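Local atomic coordinates of ethanolamine kinase Pv091845 (Plasmodium vivax, PDB entry 2QG7), a protein that probably phosphorylates ethanolamine at the expense of ATP, the first step in making phosphatidylethanolamine. Residues Pro143-Ile148 and Gln428-Ser433; Tyr243-Leu247 and Leu423-Leu427. All coordinates share one frame; numbering follows the deposited sequence.

Contact 1. Residues Pro143-Ile148 and Gln428-Ser433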
loop_
_atom_site.group_PDB
_atom_site.type_symbol
_atom_site.label_atom_id
_atom_site.label_comp_id
_atom_site.label_asym_id
_atom_site.label_seq_id
_atom_site.Cartn_x
_atom_site.Cartn_y
_atom_site.Cartn_z
ATOM N N PRO D 143 2.108 15.135 19.920
ATOM C CA PRO D 143 0.742 15.571 20.305
ATOM C C PRO D 143 -0.258 14.392 20.406
ATOM O O PRO D 143 -1.476 14.579 20.285
ATOM C CB PRO D 143 0.339 16.527 19.161
ATOM C CG PRO D 143 1.537 16.531 18.178
ATOM C CD PRO D 143 2.345 15.306 18.477
ATOM N N LYS D 144 0.273 13.189 20.619
ATOM C CA LYS D 144 -0.520 11.973 20.758
ATOM C C LYS D 144 -0.127 11.348 22.100
ATOM O O LYS D 144 0.550 10.316 22.160
ATOM C CB LYS D 144 -0.221 11.029 19.585
ATOM C CG LYS D 144 -0.210 11.719 18.186
ATOM C CD LYS D 144 1.040 11.301 17.371
ATOM C CE LYS D 144 1.054 11.879 15.944
ATOM N NZ LYS D 144 2.587 11.870 15.410
ATOM N N THR D 145 -0.565 12.010 23.174
ATOM C CA THR D 145 0.006 11.812 24.520
ATOM C C THR D 145 -0.970 11.163 25.531
ATOM O O THR D 145 -0.541 10.667 26.588
ATOM C CB THR D 145 0.601 13.172 25.090
ATOM O OG1 THR D 145 1.428 12.913 26.272
ATOM C CG2 THR D 145 -0.531 14.198 25.416
ATOM N N ASP D 146 -2.268 11.173 25.193
ATOM C CA ASP D 146 -3.330 10.640 26.061
ATOM C C ASP D 146 -4.271 9.751 25.253
ATOM O O ASP D 146 -4.710 8.685 25.728
ATOM C CB ASP D 146 -4.119 11.780 26.740
ATOM C CG ASP D 146 -3.285 12.545 27.771
ATOM O OD1 ASP D 146 -2.411 11.907 28.425
ATOM O OD2 ASP D 146 -3.500 13.777 27.932
ATOM N N GLU D 147 -4.556 10.191 24.024
ATOM C CA GLU D 147 -5.455 9.473 23.119
ATOM C C GLU D 147 -4.996 8.016 22.852
ATOM O O GLU D 147 -5.814 7.072 22.790
ATOM C CB GLU D 147 -5.590 10.258 21.809
ATOM C CG GLU D 147 -5.586 11.827 22.039
ATOM C CD GLU D 147 -5.548 12.569 20.687
ATOM O OE1 GLU D 147 -5.352 11.885 19.639
ATOM O OE2 GLU D 147 -5.725 13.833 20.676
ATOM N N ILE D 148 -3.680 7.848 22.725
ATOM C CA ILE D 148 -3.099 6.556 22.393
ATOM C C ILE D 148 -2.199 5.995 23.503
ATOM O O ILE D 148 -2.014 4.768 23.590
ATOM C CB ILE D 148 -2.333 6.629 21.064
ATOM C CG1 ILE D 148 -1.325 7.792 21.082
ATOM C CG2 ILE D 148 -3.328 6.783 19.909
ATOM C CD1 ILE D 148 0.004 7.460 20.382
ATOM N N GLN D 428 -4.550 8.196 14.481
ATOM C CA GLN D 428 -3.426 9.092 14.310
ATOM C C GLN D 428 -3.540 9.958 13.061
ATOM O O GLN D 428 -3.087 11.112 13.059
ATOM C CB GLN D 428 -2.125 8.276 14.285
ATOM C CG GLN D 428 -1.908 7.487 15.541
ATOM C CD GLN D 428 -1.384 8.320 16.685
ATOM O OE1 GLN D 428 -0.182 8.340 16.937
ATOM N NE2 GLN D 428 -2.273 9.013 17.395
ATOM N N GLY D 429 -4.098 9.377 11.992
ATOM C CA GLY D 429 -4.348 10.089 10.766
ATOM C C GLY D 429 -5.422 11.171 10.851
ATOM O O GLY D 429 -5.486 12.034 9.978
ATOM N N MET D 430 -6.274 11.126 11.875
ATOM C CA MET D 430 -7.269 12.185 12.110
ATOM C C MET D 430 -6.628 13.464 12.651
ATOM O O MET D 430 -7.082 14.579 12.338
ATOM C CB MET D 430 -8.376 11.736 13.077
ATOM C CG MET D 430 -9.163 10.515 12.641
ATOM S SD MET D 430 -10.044 10.571 11.042
ATOM C CE MET D 430 -8.863 9.869 9.888
ATOM N N HIS D 431 -5.586 13.282 13.475
ATOM C CA HIS D 431 -4.911 14.402 14.148
ATOM C C HIS D 431 -3.451 14.331 13.763
ATOM O O HIS D 431 -2.573 14.067 14.606
ATOM C CB HIS D 431 -5.091 14.316 15.680
ATOM C CG HIS D 431 -6.517 14.104 16.108
ATOM N ND1 HIS D 431 -7.452 15.122 16.120
ATOM C CD2 HIS D 431 -7.171 12.985 16.518
ATOM C CE1 HIS D 431 -8.617 14.640 16.533
ATOM N NE2 HIS D 431 -8.475 13.347 16.781
ATOM N N SER D 432 -3.207 14.556 12.472
ATOM C CA SER D 432 -1.923 14.214 11.852
ATOM C C SER D 432 -0.844 15.319 11.867
ATOM O O SER D 432 -1.050 16.460 11.355
ATOM C CB SER D 432 -2.128 13.672 10.429
ATOM O OG SER D 432 -2.523 14.737 9.544
ATOM N N SER D 433 0.302 14.944 12.456
ATOM C CA SER D 433 1.496 15.783 12.520
ATOM C C SER D 433 2.755 14.891 12.578
ATOM O O SER D 433 2.874 13.881 11.855
ATOM C CB SER D 433 1.422 16.712 13.750
ATOM O OG SER D 433 0.967 15.979 14.927
#
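The amide of Gln428 lies between Lys144 and Ile148, which are on opposite sides of its plane. From one side comes the middle of the Lys144 chain, whose CD sits 3.2 Å from Gln428 OE1 while its CG is 3.5 Å from Gln428 NE2. From the other side the two branches of Ile148 divide the amide: CG2 meets Gln428 NE2 at 3.5 Å and CD1 meets Gln428 OE1 at 3.6 Å. The second flat group is the His431 ring. Both carboxylate oxygens of Glu147 lie on one side of it, OE1 above the CD2 end, 3.8 Å from His431 CD2, with the carboxylate turned 69° from the ring plane; Met430 CB lies against the opposite face. The Lys144 chain, bent at chi2 (133°), runs past the amide and leaves NZ 4.1 Å from Ser433 O, too far for a bond. Farther out, Pro143 CG rests on Ser433 OG at 3.3 Å. The Gln428 amide is thus packed against aliphatic carbon, whereas the Glu147 carboxylate might favour a protonated His431. Thr121 touches both Lys144 and Gln428, while Ile148 leans on Tyr354. The loop leaving strand 136-141 of the five-stranded antiparallel sheet here meets the C-terminal end of helix 413-430, a junction between the sheet-bearing N-terminal lobe and the helical C-terminal lobe of a protein-kinase-like fold.

Contact 2. Residues Tyr243-Leu247 and Leu423-Leu427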
loop_
_atom_site.group_PDB
_atom_site.type_symbol
_atom_site.label_atom_id
_atom_site.label_comp_id
_atom_site.label_asym_id
_atom_site.label_seq_id
_atom_site.Cartn_x
_atom_site.Cartn_y
_atom_site.Cartn_z
ATOM N N TYR D 243 -10.065 2.229 20.593
ATOM C CA TYR D 243 -9.791 2.759 19.263
ATOM C C TYR D 243 -11.073 2.778 18.388
ATOM O O TYR D 243 -11.331 3.743 17.682
ATOM C CB TYR D 243 -8.697 1.950 18.562
ATOM C CG TYR D 243 -7.322 1.924 19.183
ATOM C CD1 TYR D 243 -6.856 2.968 20.000
ATOM C CD2 TYR D 243 -6.468 0.864 18.928
ATOM C CE1 TYR D 243 -5.553 2.937 20.562
ATOM C CE2 TYR D 243 -5.189 0.820 19.459
ATOM C CZ TYR D 243 -4.727 1.863 20.265
ATOM O OH TYR D 243 -3.445 1.799 20.792
ATOM N N PHE D 244 -11.866 1.709 18.479
ATOM C CA PHE D 244 -13.074 1.560 17.730
ATOM C C PHE D 244 -14.021 2.696 18.064
ATOM O O PHE D 244 -14.516 3.378 17.155
ATOM C CB PHE D 244 -13.724 0.218 18.031
ATOM C CG PHE D 244 -15.028 -0.003 17.297
ATOM C CD1 PHE D 244 -15.035 -0.581 16.014
ATOM C CD2 PHE D 244 -16.253 0.377 17.878
ATOM C CE1 PHE D 244 -16.251 -0.759 15.334
ATOM C CE2 PHE D 244 -17.455 0.198 17.206
ATOM C CZ PHE D 244 -17.463 -0.358 15.946
ATOM N N HIS D 245 -14.255 2.907 19.362
ATOM C CA HIS D 245 -15.194 3.927 19.848
ATOM C C HIS D 245 -14.750 5.370 19.549
ATOM O O HIS D 245 -15.581 6.213 19.267
ATOM C CB HIS D 245 -15.524 3.744 21.352
ATOM C CG HIS D 245 -16.325 2.505 21.663
ATOM N ND1 HIS D 245 -17.601 2.288 21.174
ATOM C CD2 HIS D 245 -16.032 1.421 22.420
ATOM C CE1 HIS D 245 -18.049 1.123 21.609
ATOM N NE2 HIS D 245 -17.108 0.568 22.352
ATOM N N LEU D 246 -13.458 5.652 19.603
ATOM C CA LEU D 246 -12.962 6.963 19.239
ATOM C C LEU D 246 -13.101 7.240 17.730
ATOM O O LEU D 246 -13.341 8.391 17.305
ATOM C CB LEU D 246 -11.516 7.113 19.680
ATOM C CG LEU D 246 -11.210 7.308 21.180
ATOM C CD1 LEU D 246 -9.727 7.045 21.483
ATOM C CD2 LEU D 246 -11.585 8.731 21.639
ATOM N N LEU D 247 -12.986 6.192 16.925
ATOM C CA LEU D 247 -13.131 6.317 15.494
ATOM C C LEU D 247 -14.575 6.345 15.079
ATOM O O LEU D 247 -14.927 7.058 14.147
ATOM C CB LEU D 247 -12.393 5.205 14.761
ATOM C CG LEU D 247 -10.876 5.347 14.632
ATOM C CD1 LEU D 247 -10.289 4.113 13.983
ATOM C CD2 LEU D 247 -10.502 6.593 13.849
ATOM N N LEU D 423 -6.558 0.490 13.560
ATOM C CA LEU D 423 -7.397 1.487 14.177
ATOM C C LEU D 423 -6.549 2.539 14.833
ATOM O O LEU D 423 -6.917 3.706 14.835
ATOM C CB LEU D 423 -8.310 0.864 15.215
ATOM C CG LEU D 423 -9.331 -0.206 14.851
ATOM C CD1 LEU D 423 -9.977 -0.760 16.122
ATOM C CD2 LEU D 423 -10.357 0.282 13.803
ATOM N N TRP D 424 -5.419 2.139 15.406
ATOM C CA TRP D 424 -4.465 3.090 15.946
ATOM C C TRP D 424 -3.993 4.063 14.871
ATOM O O TRP D 424 -3.968 5.274 15.071
ATOM C CB TRP D 424 -3.248 2.333 16.520
ATOM C CG TRP D 424 -2.167 3.217 17.016
ATOM C CD1 TRP D 424 -2.087 3.804 18.254
ATOM C CD2 TRP D 424 -1.010 3.653 16.281
ATOM N NE1 TRP D 424 -0.927 4.551 18.343
ATOM C CE2 TRP D 424 -0.260 4.496 17.144
ATOM C CE3 TRP D 424 -0.538 3.422 14.976
ATOM C CZ2 TRP D 424 0.930 5.113 16.740
ATOM C CZ3 TRP D 424 0.614 4.022 14.573
ATOM C CH2 TRP D 424 1.376 4.850 15.479
ATOM N N SER D 425 -3.580 3.512 13.742
ATOM C CA SER D 425 -3.065 4.325 12.640
ATOM C C SER D 425 -4.098 5.277 12.029
ATOM O O SER D 425 -3.796 6.411 11.704
ATOM C CB SER D 425 -2.469 3.444 11.567
ATOM O OG SER D 425 -1.640 4.257 10.753
ATOM N N LEU D 426 -5.322 4.811 11.905
ATOM C CA LEU D 426 -6.395 5.669 11.442
ATOM C C LEU D 426 -6.652 6.828 12.416
ATOM O O LEU D 426 -6.878 7.970 11.968
ATOM C CB LEU D 426 -7.675 4.863 11.190
ATOM C CG LEU D 426 -7.701 4.012 9.923
ATOM C CD1 LEU D 426 -9.015 3.198 9.836
ATOM C CD2 LEU D 426 -7.501 4.843 8.622
ATOM N N LEU D 427 -6.651 6.542 13.727
ATOM C CA LEU D 427 -6.838 7.564 14.768
ATOM C C LEU D 427 -5.770 8.615 14.751
ATOM O O LEU D 427 -6.032 9.766 15.003
ATOM C CB LEU D 427 -6.817 6.936 16.157
ATOM C CG LEU D 427 -8.109 6.699 16.934
ATOM C CD1 LEU D 427 -7.723 5.993 18.274
ATOM C CD2 LEU D 427 -8.819 8.018 17.202
#
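Tyr243 and Trp424 lie side by side and point the same way, giving an offset edge-to-face pair in which the edge of Trp424 is directed at the face of Tyr243, the planes 62° apart. The helix backbone puts Trp424 CB over the phenol face, 4.3 Å from the centroid of the Tyr243 ring, in a CH-pi contact. From there a CG anti to the backbone N (chi1 176°) sends the indole alongside the phenol and brings Trp424 CD1 to 3.5 Å from Tyr243 OH. The base of the tyrosine is equally close-set, with Tyr243 CB 3.5 Å from Leu423 CB. Leu427 crosses Tyr243 at about a right angle. With its chi1 at -103°, well off a staggered value, Leu427 sets CD1 3.6 Å from Tyr243 CD1 and packs its other methyl, CD2, on Leu246 CB at 3.8 Å. Leu247 lies against both Leu423 and Leu427: its CD1 nears Leu423 O at 3.5 Å and also meets Leu423 CD2 and Leu426 CB, while its CG faces Leu427 CG at 3.8 Å. Phe244 turns its CB away from helix 413-430, and its ring packs with Phe269 and Trp241. Mostly leucine and aromatic side chains thus make up the interface between helices 236-251 and 413-430, which implies that dispersion forces and the burial of apolar surface hold these two helices together, with aromatic quadrupole effects a likely addition at Tyr243 and Trp424.

How the contacts relate
Contact 2 uses residues 423-427 of helix 413-430, and contact 1 the residues that follow, at the end of the helix and in the loop after it; their centres are 10 Å apart, and contact 2 is nested within the chain loop that contact 1 closes. They touch directly: Ile148 CG2 packs on Trp424 CD1 at 3.6 Å, and Glu147 O lies 4.1 Å from Leu246 CD1. Lys242, on helix 236-251, donates a hydrogen bond from NZ to Glu147 O. The 143-148 loop is thereby tied to both helices. Trp424 also pairs edge-to-face with Trp421, a grouping that resembles the aromatic choline pocket of related kinases and could play the same part here.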